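Local coordinates for WbbM protein (Klebsiella pneumoniae, PDB 6U4B) that is thought to act as a bifunctional glycosyltransferase that polymerises an O-antigen, carrying two transferase modules in each subunit of a trimer, at residues Phe216-Arg219 and Asp225-Glu228. Numbering follows the deposited sequence.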
loop_
_atom_site.group_PDB
_atom_site.type_symbol
_atom_site.label_atom_id
_atom_site.label_comp_id
_atom_site.label_asym_id
_atom_site.label_seq_id
_atom_site.Cartn_x
_atom_site.Cartn_y
_atom_site.Cartn_z
ATOM N N PHE A 216 -49.906 14.387 -15.856
ATOM C CA PHE A 216 -50.770 14.346 -17.028
ATOM C C PHE A 216 -50.626 12.998 -17.717
ATOM O O PHE A 216 -49.694 12.236 -17.450
ATOM C CB PHE A 216 -50.444 15.481 -18.011
ATOM C CG PHE A 216 -49.011 15.486 -18.491
ATOM C CD1 PHE A 216 -48.082 16.348 -17.934
ATOM C CD2 PHE A 216 -48.598 14.632 -19.504
ATOM C CE1 PHE A 216 -46.767 16.357 -18.376
ATOM C CE2 PHE A 216 -47.288 14.635 -19.949
ATOM C CZ PHE A 216 -46.371 15.500 -19.385
ATOM N N VAL A 217 -51.574 12.720 -18.607
ATOM C CA VAL A 217 -51.473 11.651 -19.593
ATOM C C VAL A 217 -51.855 12.254 -20.937
ATOM O O VAL A 217 -52.924 12.861 -21.063
ATOM C CB VAL A 217 -52.389 10.455 -19.264
ATOM C CG1 VAL A 217 -52.097 9.291 -20.205
ATOM C CG2 VAL A 217 -52.236 10.028 -17.810
ATOM N N MET A 218 -50.988 12.106 -21.936
ATOM C CA MET A 218 -51.281 12.667 -23.246
ATOM C C MET A 218 -50.870 11.693 -24.340
ATOM O O MET A 218 -50.126 10.735 -24.108
ATOM C CB MET A 218 -50.598 14.024 -23.453
ATOM C CG MET A 218 -49.090 13.985 -23.406
ATOM S SD MET A 218 -48.387 15.612 -23.737
ATOM C CE MET A 218 -49.035 16.556 -22.362
ATOM N N ARG A 219 -51.379 11.957 -25.541
ATOM C CA ARG A 219 -51.138 11.097 -26.687
ATOM C C ARG A 219 -49.666 11.122 -27.081
ATOM O O ARG A 219 -48.960 12.117 -26.885
ATOM C CB ARG A 219 -52.011 11.533 -27.867
ATOM C CG ARG A 219 -52.032 10.548 -29.025
ATOM C CD ARG A 219 -53.406 9.932 -29.207
ATOM N NE ARG A 219 -54.350 10.868 -29.811
ATOM C CZ ARG A 219 -55.604 10.565 -30.126
ATOM N NH1 ARG A 219 -56.392 11.480 -30.677
ATOM N NH2 ARG A 219 -56.075 9.347 -29.892
ATOM N N ASP A 225 -44.186 16.243 -29.425
ATOM C CA ASP A 225 -44.193 17.643 -29.837
ATOM C C ASP A 225 -44.001 18.568 -28.642
ATOM O O ASP A 225 -43.210 19.519 -28.696
ATOM C CB ASP A 225 -45.495 17.968 -30.566
ATOM C CG ASP A 225 -45.533 19.396 -31.072
ATOM O OD1 ASP A 225 -44.902 19.675 -32.113
ATOM O OD2 ASP A 225 -46.185 20.244 -30.423
ATOM N N TYR A 226 -44.719 18.302 -27.548
ATOM C CA TYR A 226 -44.564 19.117 -26.347
ATOM C C TYR A 226 -43.158 18.994 -25.772
ATOM O O TYR A 226 -42.598 19.973 -25.265
ATOM C CB TYR A 226 -45.615 18.719 -25.310
ATOM C CG TYR A 226 -45.438 19.380 -23.963
ATOM C CD1 TYR A 226 -45.294 18.619 -22.809
ATOM C CD2 TYR A 226 -45.404 20.765 -23.845
ATOM C CE1 TYR A 226 -45.128 19.217 -21.571
ATOM C CE2 TYR A 226 -45.239 21.374 -22.613
ATOM C CZ TYR A 226 -45.100 20.594 -21.480
ATOM O OH TYR A 226 -44.934 21.193 -20.251
ATOM N N SER A 227 -42.566 17.798 -25.848
ATOM C CA SER A 227 -41.217 17.602 -25.327
ATOM C C SER A 227 -40.199 18.422 -26.112
ATOM O O SER A 227 -39.381 19.140 -25.525
ATOM C CB SER A 227 -40.851 16.116 -25.361
ATOM O OG SER A 227 -41.750 15.351 -24.576
ATOM N N GLU A 228 -40.232 18.323 -27.444
ATOM C CA GLU A 228 -39.315 19.109 -28.265
ATOM C C GLU A 228 -39.511 20.599 -28.029
ATOM O O GLU A 228 -38.540 21.363 -27.984
ATOM C CB GLU A 228 -39.512 18.770 -29.744
ATOM C CG GLU A 228 -39.087 17.362 -30.131
ATOM C CD GLU A 228 -39.521 16.992 -31.537
ATOM O OE1 GLU A 228 -40.369 17.711 -32.109
ATOM O OE2 GLU A 228 -39.016 15.982 -32.072
#
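M218 and F216 both approach the ring of Y226, the one residue of helix segment 225-228 that they touch. The methyl CE of M218 stands 4.3 Å from CD1 of Y226, and CZ of F216 lies 4.5 Å from the neighbouring ring atom CE1, so the same side of the tyrosine ring serves both partners. The sulfur contributes a Met-aromatic contact: SD of M218 is 5.5 Å from the centroid of the Y226 ring and 58° off its normal, an oblique approach. In M218 an extended chi2 carries SD out from the strand, and chi3 of 63° then folds CE back toward F216. The folded methyl rests 3.4 Å above the plane of the F216 ring, displaced to the rim, and thus lies against both aromatic rings. Strand 216-219 sits within the mixed sheet between strands 97-102 and 152-159, antiparallel to each, and runs directly into helix 220-240, with R219 at the N-cap position. The contact is therefore a strand-to-helix packing inside the DUF4422 region, remote from the magnesium site. Alternation along the strand puts F216 and M218 toward the helix, whereas V217 packs on L107 and F109. Y226 reaches back with CG anti to its backbone N (chi1 173°), bridging a 9.8 Å separation between its CA and that of M218. The two segments bury 96 Å² between them, and other aromatics pack around the same rings: F262 meets those of both F216 and Y226, while Y265 packs against Y226 and hydrogen-bonds D225 through its hydroxyl.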